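Local coordinates for protein protease (Penicillium cyclopium, PDB 5Z6O) that hydrolyses peptide bonds in proteins as a serine protease of the subtilisin (peptidase S8) family, probably including casein, gelatin and type IV collagen, at residues 190-194 and 263-268; 257-263 and 273-277. The contacts are given in a common frame with arbitrary orientation. Where two conformers were deposited one is given. Residues are numbered along the deposited sequence.

Interaction 1 (190-194 and 263-268)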
loop_
_atom_site.group_PDB
_atom_site.type_symbol
_atom_site.label_atom_id
_atom_site.label_comp_id
_atom_site.label_asym_id
_atom_site.label_seq_id
_atom_site.Cartn_x
_atom_site.Cartn_y
_atom_site.Cartn_z
ATOM N N SER A 190 16.272 -8.246 7.408
ATOM C CA SER A 190 17.653 -8.472 7.006
ATOM C C SER A 190 17.849 -8.222 5.518
ATOM O O SER A 190 18.912 -8.553 4.972
ATOM C CB SER A 190 18.072 -9.899 7.368
ATOM O OG SER A 190 17.286 -10.821 6.661
ATOM N N ASP A 191 16.833 -7.648 4.854
ATOM C CA ASP A 191 16.837 -7.361 3.427
ATOM C C ASP A 191 16.750 -8.636 2.596
ATOM O O ASP A 191 17.141 -8.647 1.437
ATOM C CB ASP A 191 18.049 -6.534 2.989
ATOM C CG ASP A 191 17.926 -5.052 3.353
ATOM O OD1 ASP A 191 16.822 -4.586 3.741
ATOM O OD2 ASP A 191 18.921 -4.353 3.236
ATOM N N GLY A 192 16.194 -9.702 3.141
ATOM C CA GLY A 192 15.919 -10.867 2.327
ATOM C C GLY A 192 14.546 -10.823 1.696
ATOM O O GLY A 192 13.696 -10.013 2.060
ATOM N N SER A 193 14.347 -11.707 0.718
ATOM C CA SER A 193 13.040 -11.900 0.115
ATOM C C SER A 193 12.268 -12.813 1.047
ATOM O O SER A 193 12.744 -13.903 1.369
ATOM C CB SER A 193 13.179 -12.507 -1.284
ATOM O OG SER A 193 11.915 -12.746 -1.873
ATOM N N ALA A 194 11.097 -12.368 1.512
ATOM C CA ALA A 194 10.333 -13.155 2.476
ATOM C C ALA A 194 9.962 -14.502 1.868
ATOM O O ALA A 194 9.688 -14.591 0.681
ATOM C CB ALA A 194 9.063 -12.398 2.876
ATOM N N LYS A 263 18.828 -3.608 -3.064
ATOM C CA LYS A 263 19.237 -4.068 -1.756
ATOM C C LYS A 263 18.848 -5.484 -1.413
ATOM O O LYS A 263 19.311 -5.976 -0.390
ATOM C CB LYS A 263 18.626 -3.185 -0.666
ATOM C CG LYS A 263 19.022 -1.834 -0.826
ATOM C CD LYS A 263 20.541 -1.779 -0.735
ATOM C CE LYS A 263 21.109 -1.635 0.698
ATOM N NZ LYS A 263 22.198 -2.636 1.023
ATOM N N ILE A 264 17.932 -6.111 -2.159
ATOM C CA ILE A 264 17.428 -7.396 -1.713
ATOM C C ILE A 264 18.466 -8.484 -1.963
ATOM O O ILE A 264 19.069 -8.570 -3.050
ATOM C CB ILE A 264 16.112 -7.740 -2.421
ATOM C CG1 ILE A 264 15.062 -6.684 -2.088
ATOM C CG2 ILE A 264 15.584 -9.095 -1.919
ATOM C CD1 ILE A 264 14.703 -6.600 -0.615
ATOM N N SER A 265 18.658 -9.327 -0.959
ATOM C CA SER A 265 19.554 -10.465 -0.995
ATOM C C SER A 265 18.744 -11.712 -1.342
ATOM O O SER A 265 17.699 -11.953 -0.734
ATOM C CB SER A 265 20.221 -10.627 0.371
ATOM O OG SER A 265 21.167 -11.684 0.379
ATOM N N GLY A 266 19.231 -12.497 -2.308
ATOM C CA GLY A 266 18.579 -13.760 -2.635
ATOM C C GLY A 266 17.166 -13.642 -3.170
ATOM O O GLY A 266 16.315 -14.476 -2.854
ATOM N N ALA A 267 16.886 -12.607 -3.945
ATOM C CA ALA A 267 15.638 -12.510 -4.683
ATOM C C ALA A 267 15.535 -13.670 -5.672
ATOM O O ALA A 267 16.520 -14.014 -6.313
ATOM C CB ALA A 267 15.546 -11.193 -5.456
ATOM N N PRO A 268 14.374 -14.264 -5.836
ATOM C CA PRO A 268 14.225 -15.336 -6.831
ATOM C C PRO A 268 14.672 -14.944 -8.243
ATOM O O PRO A 268 14.681 -13.769 -8.621
ATOM C CB PRO A 268 12.721 -15.644 -6.771
ATOM C CG PRO A 268 12.334 -15.306 -5.370
ATOM C CD PRO A 268 13.168 -14.079 -5.014
HETATM O O HOH W 1 20.920 -5.158 1.713
HETATM O O HOH W 2 16.189 -13.878 0.120
#

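Interaction 2 (257-263 and 273-277)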
loop_
_atom_site.group_PDB
_atom_site.type_symbol
_atom_site.label_atom_id
_atom_site.label_comp_id
_atom_site.label_asym_id
_atom_site.label_seq_id
_atom_site.Cartn_x
_atom_site.Cartn_y
_atom_site.Cartn_z
ATOM N N VAL A 257 10.327 3.121 -8.770
ATOM C CA VAL A 257 11.309 2.117 -9.165
ATOM C C VAL A 257 12.671 2.770 -9.423
ATOM O O VAL A 257 13.726 2.210 -9.083
ATOM C CB VAL A 257 10.805 1.317 -10.390
ATOM C CG1 VAL A 257 11.944 0.504 -10.986
ATOM C CG2 VAL A 257 9.556 0.444 -10.019
ATOM N N GLN A 258 12.662 3.989 -9.982
ATOM C CA GLN A 258 13.896 4.723 -10.256
ATOM C C GLN A 258 14.622 5.087 -8.961
ATOM O O GLN A 258 15.854 5.027 -8.894
ATOM C CB GLN A 258 13.563 5.989 -11.063
ATOM C CG GLN A 258 14.740 6.857 -11.370
ATOM C CD GLN A 258 14.357 8.095 -12.167
ATOM O OE1 GLN A 258 13.362 8.766 -11.870
ATOM N NE2 GLN A 258 15.155 8.404 -13.192
ATOM N N ASP A 259 13.871 5.495 -7.934
ATOM C CA ASP A 259 14.456 5.841 -6.622
ATOM C C ASP A 259 14.941 4.615 -5.851
ATOM O O ASP A 259 15.780 4.741 -4.951
ATOM C CB ASP A 259 13.394 6.516 -5.748
ATOM C CG ASP A 259 13.411 8.022 -5.788
ATOM O OD1 ASP A 259 14.466 8.669 -6.030
ATOM O OD2 ASP A 259 12.323 8.571 -5.459
ATOM N N ALA A 260 14.364 3.450 -6.106
ATOM C CA ALA A 260 14.629 2.258 -5.278
ATOM C C ALA A 260 16.088 1.806 -5.394
ATOM O O ALA A 260 16.732 1.986 -6.423
ATOM C CB ALA A 260 13.692 1.105 -5.718
ATOM N N ILE A 261 16.596 1.176 -4.337
ATOM C CA ILE A 261 17.993 0.730 -4.251
ATOM C C ILE A 261 18.061 -0.780 -4.396
ATOM O O ILE A 261 17.173 -1.503 -3.935
ATOM C CB ILE A 261 18.626 1.187 -2.925
ATOM C CG1 ILE A 261 18.565 2.704 -2.883
ATOM C CG2 ILE A 261 20.058 0.776 -2.875
ATOM C CD1 ILE A 261 19.050 3.284 -1.617
ATOM N N THR A 262 19.114 -1.271 -5.058
ATOM C CA THR A 262 19.200 -2.709 -5.282
ATOM C C THR A 262 19.740 -3.364 -4.009
ATOM O O THR A 262 20.934 -3.638 -3.840
ATOM C CB THR A 262 20.060 -2.984 -6.510
ATOM O OG1 THR A 262 19.348 -2.574 -7.687
ATOM C CG2 THR A 262 20.346 -4.427 -6.638
ATOM N N LYS A 263 18.828 -3.608 -3.064
ATOM C CA LYS A 263 19.237 -4.068 -1.756
ATOM C C LYS A 263 18.848 -5.484 -1.413
ATOM O O LYS A 263 19.311 -5.976 -0.390
ATOM C CB LYS A 263 18.626 -3.185 -0.666
ATOM C CG LYS A 263 19.022 -1.834 -0.826
ATOM C CD LYS A 263 20.541 -1.779 -0.735
ATOM C CE LYS A 263 21.109 -1.635 0.698
ATOM N NZ LYS A 263 22.198 -2.636 1.023
ATOM N N THR A 273 15.602 -6.882 -7.625
ATOM C CA THR A 273 16.088 -6.814 -6.262
ATOM C C THR A 273 15.973 -5.406 -5.691
ATOM O O THR A 273 16.598 -5.122 -4.674
ATOM C CB THR A 273 17.527 -7.312 -6.189
ATOM O OG1 THR A 273 18.356 -6.443 -6.952
ATOM C CG2 THR A 273 17.616 -8.668 -6.815
ATOM N N LYS A 274 15.137 -4.557 -6.298
ATOM C CA LYS A 274 14.952 -3.174 -5.861
ATOM C C LYS A 274 14.057 -3.106 -4.636
ATOM O O LYS A 274 13.067 -3.828 -4.538
ATOM C CB LYS A 274 14.336 -2.327 -6.982
ATOM C CG LYS A 274 15.435 -1.858 -7.965
ATOM C CD LYS A 274 14.928 -0.930 -9.040
ATOM C CE LYS A 274 16.106 -0.254 -9.789
ATOM N NZ LYS A 274 16.275 1.227 -9.496
ATOM N N LEU A 275 14.450 -2.258 -3.700
ATOM C CA LEU A 275 13.752 -2.070 -2.425
ATOM C C LEU A 275 13.320 -0.613 -2.304
ATOM O O LEU A 275 14.135 0.288 -2.522
ATOM C CB LEU A 275 14.678 -2.422 -1.254
ATOM C CG LEU A 275 14.045 -2.131 0.149
ATOM C CD1 LEU A 275 12.776 -2.953 0.379
ATOM C CD2 LEU A 275 15.088 -2.463 1.214
ATOM N N LEU A 276 12.070 -0.385 -1.879
ATOM C CA LEU A 276 11.528 0.964 -1.701
ATOM C C LEU A 276 12.479 1.867 -0.917
ATOM O O LEU A 276 12.933 1.508 0.166
ATOM C CB LEU A 276 10.210 0.858 -0.933
ATOM C CG LEU A 276 9.410 2.146 -0.614
ATOM C CD1 LEU A 276 9.080 2.870 -1.934
ATOM C CD2 LEU A 276 8.150 1.748 0.188
ATOM N N TYR A 277 12.699 3.077 -1.444
ATOM C CA TYR A 277 13.520 4.116 -0.810
ATOM C C TYR A 277 12.881 5.464 -1.103
ATOM O O TYR A 277 12.538 5.721 -2.257
ATOM C CB TYR A 277 14.937 4.071 -1.378
ATOM C CG TYR A 277 15.824 5.146 -0.830
ATOM C CD1 TYR A 277 16.106 5.211 0.533
ATOM C CD2 TYR A 277 16.372 6.102 -1.667
ATOM C CE1 TYR A 277 16.934 6.242 1.042
ATOM C CE2 TYR A 277 17.190 7.093 -1.184
ATOM C CZ TYR A 277 17.462 7.169 0.161
ATOM O OH TYR A 277 18.280 8.183 0.624
#

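Interaction 1 (190-194 and 263-268)
Two loops meet here. Residues 190-194 lie between strands 182-187 and 205-208; residues 263-268 belong to the loop of a C-terminal beta hairpin. Lys-263 begins the contact through water 1. This water donates to Asp-191 OD2 (2.6 Å) and to Lys-263 O (2.8 Å), and accepts from Lys-263 NZ (2.9 Å). Lys-263 NZ itself stays 4.3 Å from Asp-191 OD2, beyond a salt bridge. The salt bridge of Asp-191 is made by OD1 with Arg-15. Ile-264 follows. Its CA lies 3.4 Å from Asp-191 O in a CA-H...O contact, and its CG2 packs 3.9 Å from Ser-193 N. Ser-265 N gives the direct hydrogen bond, 2.9 Å to Asp-191 O and nearly straight at 173°. Water 2 then accepts from Ser-193 N and donates to Ser-265 O, with a weak bond to Gly-266 O. Gly-266 turns the chain with positive phi. At Pro-268, CD touches Ser-193 OG at 3.6 Å, while that hydroxyl is hydrogen-bonded to Tyr-206. The one direct bond is thus backbone to backbone. Water 2 bridges backbone groups, and water 1 joins carboxylate and ammonium to Lys-263 O. This implies a hydrated loop-to-loop junction, away from the active site.

Interaction 2 (257-263 and 273-277)
A short antiparallel beta hairpin near the C-terminus forms this contact, directly after helix 249-259. Ile-261 and Leu-275 are a hydrogen-bonded pair. Ile-261 N donates to Leu-275 O at 3.2 Å, and Leu-275 N donates to Ile-261 O at 2.8 Å. The same Ile-261 O lies 3.4 Å from Lys-274 CA in a CA-H...O contact. Pairing weakens beyond this point. Thr-262 is the centre of an inverse gamma turn, with a weak bond from Lys-263 N to Ile-261 O (2.8 Å). Lys-263 N also makes a weak, bent bond to Thr-273 O (3.1 Å).

Lys-274 ties the hairpin to the helix end. Its NZ donates to Val-257 O at 2.8 Å and to Ala-260 O at 3.2 Å, while its CD packs 3.8 Å from Val-257 CG1. Ala-260 is the first residue to leave the helical conformation, so the ammonium group meets carbonyls on both sides of the helix-to-strand change. Ala-260 CB points toward the other strand and lies 3.3 Å from Leu-275 O.

Ile-261 packs on the Tyr-277 ring: its CD1 sits over one face, 4.0 Å from the ring centroid, as a CH-pi contact. Asp-259 O lies at the ring edge, 3.6 Å from Tyr-277 CD2. The tyrosine hydroxyl bonds to Asn-281.

The hairpin lies against strand 205-208, where Tyr-206 makes backbone hydrogen bonds with Lys-274 and Leu-276. Leu-276 also packs on helices 227-245 and 11-16.

How the interactions relate
The two contacts are neighbours, with centres 12 Å apart on the same side of the chain's centre. In sequence order the segments are 190-194, 257-263, 263-268 and 273-277, so the contacts alternate along the chain and share Lys-263. They touch directly: Ile-264 N lies 3.0 Å from Thr-273 O, a probable hydrogen bond, and Asp-191 OD1 packs 3.7 Å from Leu-275 CD2. Interaction 2 closes the hairpin, and interaction 1 fixes its loop to 190-194. Tyr-206 of strand 205-208, an outermost strand of the parallel sheet, borders both. The two contacts lie away from the catalytic site.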